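Local coordinates for dinoflagellate luciferase (Lingulodinium polyedrum, PDB 1VPR), which catalyses the oxygen-dependent oxidation of dinoflagellate luciferin, an open tetrapyrrole, with emission of blue light, this chain being the third of its three homologous luciferase domains, at residues P281-E293 / K297-D309. Sequence-based numbering, arbitrary orientation.
Sequences PVGPYTFMRQATE and KISFVFYVKVSND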
# COMPACT_ATOMS: atom_id res chain seq x y z
N PRO A 281 2.72 7.48 -20.41
CA PRO A 281 3.51 8.69 -20.61
C PRO A 281 2.68 9.97 -20.74
O PRO A 281 1.51 9.93 -21.15
CB PRO A 281 4.27 8.37 -21.90
CG PRO A 281 3.21 7.65 -22.70
CD PRO A 281 2.58 6.71 -21.67
N VAL A 282 3.27 11.08 -20.33
CA VAL A 282 2.67 12.41 -20.46
C VAL A 282 3.87 13.32 -20.73
O VAL A 282 4.80 13.41 -19.91
CB VAL A 282 1.97 12.90 -19.17
CG1 VAL A 282 1.27 14.24 -19.46
CG2 VAL A 282 0.96 11.86 -18.67
N GLY A 283 3.87 13.98 -21.88
CA GLY A 283 5.02 14.82 -22.18
C GLY A 283 6.27 13.96 -22.16
O GLY A 283 6.26 12.83 -22.66
N PRO A 284 7.37 14.45 -21.56
CA PRO A 284 8.64 13.72 -21.49
C PRO A 284 8.74 12.77 -20.30
O PRO A 284 9.81 12.18 -20.08
CB PRO A 284 9.64 14.84 -21.35
CG PRO A 284 8.92 15.70 -20.31
CD PRO A 284 7.49 15.75 -20.88
N TYR A 285 7.65 12.63 -19.55
CA TYR A 285 7.61 11.79 -18.33
C TYR A 285 6.74 10.57 -18.37
O TYR A 285 5.93 10.39 -19.28
CB TYR A 285 7.10 12.61 -17.14
CG TYR A 285 7.89 13.86 -16.89
CD1 TYR A 285 9.26 13.79 -16.63
CD2 TYR A 285 7.27 15.12 -16.89
CE1 TYR A 285 10.00 14.95 -16.38
CE2 TYR A 285 8.02 16.30 -16.63
CZ TYR A 285 9.38 16.19 -16.39
OH TYR A 285 10.15 17.32 -16.18
N THR A 286 6.90 9.74 -17.34
CA THR A 286 6.06 8.56 -17.18
C THR A 286 5.32 8.76 -15.86
O THR A 286 5.93 9.07 -14.84
CB THR A 286 6.89 7.25 -17.12
OG1 THR A 286 7.56 7.05 -18.37
CG2 THR A 286 5.95 6.04 -16.86
N PHE A 287 4.00 8.60 -15.88
CA PHE A 287 3.22 8.75 -14.67
C PHE A 287 2.56 7.43 -14.31
O PHE A 287 2.43 6.53 -15.13
CB PHE A 287 2.11 9.80 -14.85
CG PHE A 287 2.57 11.23 -14.75
CD1 PHE A 287 3.31 11.82 -15.78
CD2 PHE A 287 2.27 11.98 -13.62
CE1 PHE A 287 3.72 13.14 -15.68
CE2 PHE A 287 2.69 13.30 -13.52
CZ PHE A 287 3.41 13.88 -14.55
N MSE A 288 2.13 7.34 -13.06
CA MSE A 288 1.43 6.17 -12.60
C MSE A 288 0.18 6.68 -11.92
O MSE A 288 0.26 7.56 -11.06
CB MSE A 288 2.25 5.34 -11.59
CG MSE A 288 1.39 4.30 -10.89
SE MSE A 288 2.36 3.12 -9.69
CE MSE A 288 2.97 1.94 -10.97
N ARG A 289 -0.97 6.14 -12.29
CA ARG A 289 -2.19 6.53 -11.63
C ARG A 289 -2.74 5.35 -10.86
O ARG A 289 -2.93 4.27 -11.41
CB ARG A 289 -3.27 7.03 -12.62
CG ARG A 289 -4.54 7.49 -11.88
CD ARG A 289 -5.71 7.79 -12.85
NE ARG A 289 -6.17 6.58 -13.55
CZ ARG A 289 -6.89 6.60 -14.68
NH1 ARG A 289 -7.27 5.47 -15.25
NH2 ARG A 289 -7.23 7.76 -15.24
N GLN A 290 -2.97 5.57 -9.58
CA GLN A 290 -3.53 4.54 -8.70
C GLN A 290 -4.99 4.93 -8.44
O GLN A 290 -5.27 6.07 -8.07
CB GLN A 290 -2.75 4.56 -7.39
CG GLN A 290 -3.23 3.59 -6.32
CD GLN A 290 -2.33 3.65 -5.10
OE1 GLN A 290 -1.12 3.40 -5.19
NE2 GLN A 290 -2.92 3.97 -3.95
N ALA A 291 -5.92 4.00 -8.63
CA ALA A 291 -7.33 4.29 -8.42
C ALA A 291 -7.90 3.21 -7.51
O ALA A 291 -7.94 2.03 -7.89
CB ALA A 291 -8.08 4.32 -9.78
N THR A 292 -8.36 3.62 -6.33
CA THR A 292 -8.93 2.71 -5.34
C THR A 292 -10.41 3.02 -5.12
O THR A 292 -10.78 4.18 -4.93
CB THR A 292 -8.23 2.85 -4.01
OG1 THR A 292 -6.81 2.75 -4.21
CG2 THR A 292 -8.67 1.75 -3.05
N GLU A 293 -11.24 1.99 -5.11
CA GLU A 293 -12.68 2.19 -4.94
C GLU A 293 -13.36 1.30 -3.92
O GLU A 293 -13.05 0.11 -3.79
CB GLU A 293 -13.39 2.01 -6.29
CG GLU A 293 -14.88 2.43 -6.32
CD GLU A 293 -15.87 1.35 -5.87
OE1 GLU A 293 -17.08 1.66 -5.82
OE2 GLU A 293 -15.44 0.20 -5.58
N LYS A 297 -17.08 5.18 -4.13
CA LYS A 297 -16.16 6.30 -4.01
C LYS A 297 -14.77 5.92 -4.50
O LYS A 297 -14.14 5.02 -3.95
CB LYS A 297 -16.09 6.75 -2.54
CG LYS A 297 -15.08 7.86 -2.30
CD LYS A 297 -15.03 8.32 -0.84
CE LYS A 297 -14.22 9.60 -0.65
NZ LYS A 297 -14.18 10.06 0.75
N ILE A 298 -14.32 6.59 -5.49
CA ILE A 298 -13.01 6.34 -6.07
C ILE A 298 -12.00 7.37 -5.61
O ILE A 298 -12.24 8.57 -5.74
CB ILE A 298 -13.05 6.40 -7.61
CG1 ILE A 298 -14.03 5.35 -8.14
CG2 ILE A 298 -11.64 6.14 -8.17
CD1 ILE A 298 -14.23 5.40 -9.64
N SER A 299 -10.87 6.91 -5.06
CA SER A 299 -9.79 7.81 -4.61
C SER A 299 -8.56 7.61 -5.51
O SER A 299 -8.12 6.47 -5.69
CB SER A 299 -9.39 7.48 -3.17
OG SER A 299 -10.47 7.66 -2.28
N PHE A 300 -8.02 8.70 -6.07
CA PHE A 300 -6.85 8.65 -6.95
C PHE A 300 -5.53 9.11 -6.32
O PHE A 300 -5.50 10.05 -5.52
CB PHE A 300 -7.05 9.51 -8.21
CG PHE A 300 -8.19 9.07 -9.09
CD1 PHE A 300 -9.46 9.66 -8.96
CD2 PHE A 300 -8.01 8.04 -10.01
CE1 PHE A 300 -10.51 9.24 -9.75
CE2 PHE A 300 -9.07 7.61 -10.80
CZ PHE A 300 -10.32 8.20 -10.67
N VAL A 301 -4.44 8.42 -6.67
CA VAL A 301 -3.11 8.79 -6.22
C VAL A 301 -2.31 8.85 -7.51
O VAL A 301 -2.42 7.94 -8.35
CB VAL A 301 -2.47 7.73 -5.25
CG1 VAL A 301 -1.04 8.17 -4.88
CG2 VAL A 301 -3.31 7.60 -3.99
N PHE A 302 -1.56 9.93 -7.72
CA PHE A 302 -0.72 10.06 -8.92
C PHE A 302 0.74 10.15 -8.51
O PHE A 302 1.08 10.84 -7.53
CB PHE A 302 -1.06 11.32 -9.73
CG PHE A 302 -2.36 11.23 -10.48
CD1 PHE A 302 -3.56 11.49 -9.83
CD2 PHE A 302 -2.38 10.88 -11.82
CE1 PHE A 302 -4.77 11.40 -10.51
CE2 PHE A 302 -3.58 10.79 -12.51
CZ PHE A 302 -4.78 11.05 -11.85
N TYR A 303 1.60 9.47 -9.28
CA TYR A 303 3.05 9.46 -9.04
C TYR A 303 3.74 9.75 -10.36
O TYR A 303 3.23 9.40 -11.44
CB TYR A 303 3.56 8.07 -8.61
CG TYR A 303 2.78 7.37 -7.51
CD1 TYR A 303 1.63 6.62 -7.80
CD2 TYR A 303 3.24 7.38 -6.21
CE1 TYR A 303 0.97 5.88 -6.80
CE2 TYR A 303 2.59 6.64 -5.20
CZ TYR A 303 1.47 5.89 -5.51
OH TYR A 303 0.88 5.12 -4.52
N VAL A 304 4.91 10.38 -10.28
CA VAL A 304 5.68 10.64 -11.49
C VAL A 304 6.97 9.82 -11.34
O VAL A 304 7.55 9.73 -10.25
CB VAL A 304 5.98 12.15 -11.68
CG1 VAL A 304 6.81 12.71 -10.50
CG2 VAL A 304 6.74 12.35 -12.99
N LYS A 305 7.42 9.19 -12.43
CA LYS A 305 8.62 8.36 -12.36
C LYS A 305 9.90 9.22 -12.37
O LYS A 305 10.18 9.94 -13.34
CB LYS A 305 8.64 7.37 -13.52
CG LYS A 305 9.45 6.13 -13.18
CD LYS A 305 9.62 5.21 -14.35
CE LYS A 305 10.25 3.93 -13.87
NZ LYS A 305 10.39 2.93 -14.98
N VAL A 306 10.67 9.16 -11.29
CA VAL A 306 11.89 9.97 -11.21
C VAL A 306 13.15 9.16 -11.55
O VAL A 306 14.20 9.73 -11.84
CB VAL A 306 12.01 10.67 -9.82
CG1 VAL A 306 10.80 11.63 -9.60
CG2 VAL A 306 12.06 9.63 -8.69
N SER A 307 13.04 7.84 -11.55
CA SER A 307 14.20 7.00 -11.87
C SER A 307 13.83 5.58 -12.24
O SER A 307 12.89 5.04 -11.69
CB SER A 307 15.13 6.92 -10.67
OG SER A 307 16.29 6.19 -11.02
N ASN A 308 14.60 4.96 -13.14
CA ASN A 308 14.37 3.56 -13.49
C ASN A 308 14.98 2.64 -12.41
O ASN A 308 14.77 1.44 -12.42
CB ASN A 308 15.03 3.21 -14.83
CG ASN A 308 14.24 3.71 -16.01
OD1 ASN A 308 13.02 3.87 -15.94
ND2 ASN A 308 14.94 3.95 -17.13
N ASP A 309 15.73 3.23 -11.48
CA ASP A 309 16.39 2.47 -10.42
C ASP A 309 15.69 2.66 -9.08
O ASP A 309 15.59 3.79 -8.56
CB ASP A 309 17.85 2.95 -10.31
CG ASP A 309 18.67 2.14 -9.35
OD1 ASP A 309 19.86 2.46 -9.21
OD2 ASP A 309 18.14 1.18 -8.74
O HOH W 1 9.36 10.11 -15.90
O HOH W 2 -5.94 5.20 -4.71
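Tyr-303 and Gln-290 meet on one face of an antiparallel beta hairpin, 285-294 with 297-307. The phenol gives a hydrogen bond from OH of Tyr-303 to OE1 of Gln-290, 2.7 Å long. OE1 lies at the edge of the Tyr-303 ring, in its plane. The hydroxyl, however, sits above the amide plane, 45° out of it, and so off the lone pairs. Gln-290 reaches this point as a straight arm, with CG anti to its backbone N (chi1 178°) and the chain extended beyond CG. Its OE1 takes a second hydrogen bond from Arg-277 NE, so two donors grip OE1 and would hold the orientation of the buried amide. On the same face NE2 of Gln-290 lies 3.7 Å from CG2 of Val-301. Met-288, present as selenomethionine, runs alongside Tyr-303, and its SE stands obliquely to the ring in a Met-aromatic contact, 4.7 Å from the centroid. Near Thr-292, a water bridges OG1 of that residue and O of Ser-299; OG1 also hydrogen-bonds to His-200 O.

The other face is built round Arg-289. Its CG lies over the Phe-302 ring, 3.9 Å from the centroid, a CH-pi contact. A bend at chi3 (65°) then turns the guanidinium, which has Phe-300 CE2 over one face. Arg-289 ends in a salt bridge with Asp-103. Farther along, CG2 of Val-304 rests over the Phe-287 ring.

Paired backbone hydrogen bonds join Met-288 with Tyr-303, Gln-290 with Val-301 and Thr-292 with Ser-299. The hairpin belongs to the beta barrel of the calycin-type catalytic domain. Strand 271-282 flanks 285-294, and strand 163-169 flanks 297-307. Helix 87-100 packs on the Arg-289 face, where Thr-93 touches Phe-287 and Leu-96 touches Phe-302.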